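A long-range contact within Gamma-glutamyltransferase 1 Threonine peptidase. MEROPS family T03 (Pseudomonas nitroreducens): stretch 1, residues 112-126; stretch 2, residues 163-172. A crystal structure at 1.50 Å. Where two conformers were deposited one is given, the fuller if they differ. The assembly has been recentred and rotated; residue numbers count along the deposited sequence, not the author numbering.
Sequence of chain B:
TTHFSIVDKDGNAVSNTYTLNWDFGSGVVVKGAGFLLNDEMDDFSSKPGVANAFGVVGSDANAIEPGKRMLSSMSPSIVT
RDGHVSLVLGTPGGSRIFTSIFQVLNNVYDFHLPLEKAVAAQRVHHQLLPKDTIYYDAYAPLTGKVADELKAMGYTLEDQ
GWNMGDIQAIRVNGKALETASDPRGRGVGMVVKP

Stretch 1 112-126: HLPLEKAVAAQRVHH
Stretch 2 163-172: NMGDIQAIRV

Stretch 1 opens with His-112 at positive phi (59/40), passes through the extended Leu-113 (-82/149) and Pro-114 (-56/147), the N-cap residue, and forms a short helix from Leu-115 to Ala-120. The helical bonds run from Ala-118 N to Pro-114 O (2.8 Å), Val-119 N to Leu-115 O (3.0 Å), Ala-120 N to Glu-116 O (2.9 Å) and Ala-121 N to Lys-117 O (3.0 Å). Ala-121 (-57/147) leaves the helical region, and the chain continues extended through Arg-123 (-126/146) to His-126. In stretch 2, Met-164 (-86/70), Gly-165 (92/-177) and Asp-166 (-162/71) form an irregular lead-in to the strand 168-172. A CB on Gly-165 would be jammed against the carbonyl O of Met-164 and would also lie 3.2 Å from Arg-123 NH2.

Helix and strand run nearly antiparallel, at 154°, with their axes 10.0 Å apart at closest approach. The register follows from the CA-CA separations: Leu-115 to Arg-171, 7.4 Å; Val-119 to Ile-167, 6.6 Å; Arg-123 to Met-164, 6.6 Å. Alternation along stretch 2 turns Ile-167, Ala-169 and Arg-171 toward the helix, whereas Gln-168 and Ile-170 point away.

One helical turn separates the two apolar residues that meet this row. Leu-115 (chi1 t, chi2 p) places CD1 4.1 Å from Ala-169 CB and CD2 3.8 Å from Arg-171 CB. Val-119 (t) brings CG2 to 3.8 Å from CG2 of Ile-167 (m, m).

Arg-171 extends from the strand with chi1 to chi3 all t and chi4 at 161°, reaching the start of the helix. Its NH1 donates a weak hydrogen bond to Leu-113 O (3.5 Å, 150°). Water 1 reinforces this long link, donating to Leu-113 O at 2.8 Å and accepting from Arg-171 NH2 at 2.7 Å.

At the other end, Arg-123 (m, t, m, chi4 -92°) folds its guanidinium back between the lead-in and the helix. NH2 donates to Met-164 O at 2.8 Å (150°), and NE makes a weaker bond to the same Met-164 O at 3.2 Å (132°), so the carbonyl lies at the guanidinium edge. NH1 donates weakly to Val-119 O (3.0 Å), tying the loop to the helix it follows. Over one face of the group sits Ile-167, its CG1 3.9 Å from Arg-123 NH2. Met-164 (t, p, p) packs CG 3.8 Å from Arg-123 CB, while its SD approaches His-125 CB at 3.9 Å and its CE lies 4.1 Å from Val-124 CA.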

# COMPACT_ATOMS: atom_id res chain seq x y z
N HIS B 112 -11.10 21.77 -4.97
CA HIS B 112 -10.17 22.56 -5.78
C HIS B 112 -9.04 23.13 -4.93
O HIS B 112 -8.60 24.27 -5.13
CB HIS B 112 -10.91 23.59 -6.62
CG HIS B 112 -11.77 22.96 -7.68
ND1 HIS B 112 -13.14 23.06 -7.69
CD2 HIS B 112 -11.44 22.15 -8.71
CE1 HIS B 112 -13.62 22.38 -8.71
NE2 HIS B 112 -12.61 21.82 -9.35
N LEU B 113 -8.55 22.32 -3.98
CA LEU B 113 -7.47 22.77 -3.12
C LEU B 113 -6.12 22.62 -3.81
O LEU B 113 -5.92 21.70 -4.61
CB LEU B 113 -7.44 21.98 -1.82
CG LEU B 113 -8.62 22.20 -0.86
CD1 LEU B 113 -8.45 21.31 0.35
CD2 LEU B 113 -8.71 23.66 -0.45
N PRO B 114 -5.18 23.51 -3.50
CA PRO B 114 -3.80 23.28 -3.91
C PRO B 114 -3.36 21.93 -3.38
O PRO B 114 -3.79 21.51 -2.30
CB PRO B 114 -3.03 24.42 -3.23
CG PRO B 114 -4.06 25.48 -2.92
CD PRO B 114 -5.31 24.69 -2.62
N LEU B 115 -2.49 21.27 -4.14
CA LEU B 115 -2.06 19.92 -3.79
C LEU B 115 -1.55 19.84 -2.36
O LEU B 115 -1.85 18.88 -1.64
CB LEU B 115 -0.99 19.43 -4.76
CG LEU B 115 -0.59 17.96 -4.63
CD1 LEU B 115 -1.74 17.02 -4.88
CD2 LEU B 115 0.56 17.65 -5.55
N GLU B 116 -0.75 20.82 -1.94
CA GLU B 116 -0.16 20.76 -0.61
C GLU B 116 -1.25 20.79 0.46
O GLU B 116 -1.17 20.07 1.47
CB GLU B 116 0.85 21.88 -0.39
N LYS B 117 -2.28 21.60 0.26
CA LYS B 117 -3.39 21.65 1.21
C LYS B 117 -4.23 20.40 1.14
O LYS B 117 -4.71 19.92 2.16
CB LYS B 117 -4.26 22.88 0.94
CG LYS B 117 -3.51 24.19 1.06
CD LYS B 117 -3.40 24.60 2.51
CE LYS B 117 -2.70 25.95 2.64
NZ LYS B 117 -2.07 26.17 3.96
N ALA B 118 -4.42 19.86 -0.07
CA ALA B 118 -5.20 18.65 -0.24
C ALA B 118 -4.57 17.47 0.49
O ALA B 118 -5.27 16.61 1.01
CB ALA B 118 -5.31 18.31 -1.73
N VAL B 119 -3.24 17.42 0.53
CA VAL B 119 -2.53 16.35 1.23
C VAL B 119 -2.43 16.63 2.72
O VAL B 119 -2.49 15.70 3.54
CB VAL B 119 -1.16 16.18 0.57
CG1 VAL B 119 -0.26 15.28 1.38
CG2 VAL B 119 -1.30 15.58 -0.83
N ALA B 120 -2.25 17.88 3.11
CA ALA B 120 -2.10 18.19 4.53
C ALA B 120 -3.41 18.13 5.28
O ALA B 120 -3.40 18.02 6.51
CB ALA B 120 -1.50 19.58 4.72
N ALA B 121 -4.54 18.22 4.58
CA ALA B 121 -5.83 18.27 5.24
C ALA B 121 -6.06 17.07 6.15
O ALA B 121 -5.65 15.94 5.85
CB ALA B 121 -6.95 18.37 4.20
N GLN B 122 -6.79 17.31 7.24
CA GLN B 122 -7.28 16.24 8.09
C GLN B 122 -7.95 15.15 7.25
O GLN B 122 -8.71 15.43 6.33
CB GLN B 122 -8.32 16.81 9.06
CG GLN B 122 -8.94 15.80 10.00
CD GLN B 122 -9.92 16.48 10.94
OE1 GLN B 122 -9.74 16.50 12.17
NE2 GLN B 122 -10.93 17.07 10.36
N ARG B 123 -7.65 13.89 7.59
CA ARG B 123 -8.33 12.73 7.03
C ARG B 123 -8.86 11.89 8.17
O ARG B 123 -8.25 11.82 9.25
CB ARG B 123 -7.41 11.88 6.14
CG ARG B 123 -6.99 12.62 4.88
CD ARG B 123 -6.30 11.73 3.90
NE ARG B 123 -5.02 11.20 4.36
CZ ARG B 123 -3.83 11.76 4.15
NH1 ARG B 123 -3.75 12.93 3.53
NH2 ARG B 123 -2.74 11.19 4.60
N VAL B 124 -10.01 11.25 7.94
CA VAL B 124 -10.61 10.36 8.93
C VAL B 124 -11.06 9.10 8.20
O VAL B 124 -11.04 9.03 6.97
CB VAL B 124 -11.80 11.00 9.69
CG1 VAL B 124 -11.30 12.23 10.46
CG2 VAL B 124 -12.92 11.33 8.75
N HIS B 125 -11.50 8.10 8.96
CA HIS B 125 -11.79 6.80 8.36
C HIS B 125 -12.90 6.08 9.11
O HIS B 125 -12.92 6.05 10.34
CB HIS B 125 -10.51 5.96 8.42
CG HIS B 125 -10.68 4.57 7.90
ND1 HIS B 125 -10.82 4.28 6.56
CD2 HIS B 125 -10.74 3.38 8.55
CE1 HIS B 125 -10.94 2.97 6.40
NE2 HIS B 125 -10.90 2.40 7.60
N HIS B 126 -13.81 5.47 8.34
CA HIS B 126 -14.82 4.58 8.86
C HIS B 126 -14.85 3.34 7.98
O HIS B 126 -14.58 3.42 6.78
CB HIS B 126 -16.20 5.26 8.84
CG HIS B 126 -17.31 4.37 9.29
ND1 HIS B 126 -17.38 3.87 10.58
CD2 HIS B 126 -18.38 3.87 8.63
CE1 HIS B 126 -18.45 3.10 10.68
NE2 HIS B 126 -19.08 3.08 9.51
N ASN B 163 -0.37 7.77 12.23
CA ASN B 163 -0.84 8.77 11.29
C ASN B 163 -1.66 8.11 10.18
O ASN B 163 -1.43 6.96 9.79
CB ASN B 163 0.31 9.64 10.79
CG ASN B 163 0.74 10.67 11.83
OD1 ASN B 163 0.06 10.87 12.89
ND2 ASN B 163 1.88 11.30 11.59
N MET B 164 -2.62 8.87 9.68
CA MET B 164 -3.61 8.39 8.72
C MET B 164 -3.04 8.50 7.31
O MET B 164 -3.46 9.32 6.49
CB MET B 164 -4.88 9.22 8.88
CG MET B 164 -6.04 8.82 8.00
SD MET B 164 -6.85 7.34 8.62
CE MET B 164 -7.53 7.92 10.18
N GLY B 165 -2.06 7.64 7.03
CA GLY B 165 -1.42 7.63 5.73
C GLY B 165 -0.20 8.52 5.65
O GLY B 165 0.26 9.13 6.62
N ASP B 166 0.35 8.57 4.43
CA ASP B 166 1.60 9.24 4.09
C ASP B 166 1.57 9.40 2.57
O ASP B 166 2.28 8.72 1.82
CB ASP B 166 2.82 8.50 4.62
CG ASP B 166 4.10 9.29 4.46
OD1 ASP B 166 4.06 10.51 4.21
OD2 ASP B 166 5.17 8.69 4.65
N ILE B 167 0.71 10.30 2.11
CA ILE B 167 0.51 10.47 0.67
C ILE B 167 1.78 11.05 0.06
O ILE B 167 2.35 12.03 0.57
CB ILE B 167 -0.69 11.40 0.45
CG1 ILE B 167 -2.03 10.71 0.82
CG2 ILE B 167 -0.74 11.83 -1.02
CD1 ILE B 167 -2.64 9.88 -0.29
N GLN B 168 2.18 10.50 -1.08
CA GLN B 168 3.26 11.04 -1.88
C GLN B 168 2.67 11.26 -3.27
O GLN B 168 2.26 10.30 -3.91
CB GLN B 168 4.45 10.09 -1.95
CG GLN B 168 5.02 9.72 -0.60
CD GLN B 168 5.53 10.91 0.16
OE1 GLN B 168 6.01 11.88 -0.44
NE2 GLN B 168 5.49 10.82 1.47
N ALA B 169 2.61 12.52 -3.70
CA ALA B 169 1.85 12.87 -4.88
C ALA B 169 2.62 13.80 -5.82
O ALA B 169 3.45 14.60 -5.39
CB ALA B 169 0.52 13.57 -4.50
N ILE B 170 2.31 13.68 -7.11
CA ILE B 170 2.82 14.59 -8.14
C ILE B 170 1.62 15.05 -8.95
O ILE B 170 0.79 14.23 -9.36
CB ILE B 170 3.82 13.87 -9.07
CG1 ILE B 170 5.01 13.37 -8.27
CG2 ILE B 170 4.23 14.80 -10.22
CD1 ILE B 170 5.92 12.45 -9.08
N ARG B 171 1.52 16.34 -9.19
CA ARG B 171 0.48 16.90 -10.03
C ARG B 171 1.13 17.53 -11.25
O ARG B 171 2.20 18.15 -11.16
CB ARG B 171 -0.32 17.99 -9.28
CG ARG B 171 -1.54 18.55 -10.02
CD ARG B 171 -2.22 19.60 -9.12
NE ARG B 171 -3.55 20.00 -9.57
CZ ARG B 171 -4.46 20.59 -8.80
NH1 ARG B 171 -4.19 20.84 -7.52
NH2 ARG B 171 -5.64 20.92 -9.30
N VAL B 172 0.48 17.36 -12.40
CA VAL B 172 0.94 17.90 -13.67
C VAL B 172 -0.11 18.87 -14.16
O VAL B 172 -1.29 18.52 -14.24
CB VAL B 172 1.16 16.77 -14.70
CG1 VAL B 172 1.68 17.36 -16.00
CG2 VAL B 172 2.11 15.72 -14.15
O HOH W 1 -7.12 21.29 -7.09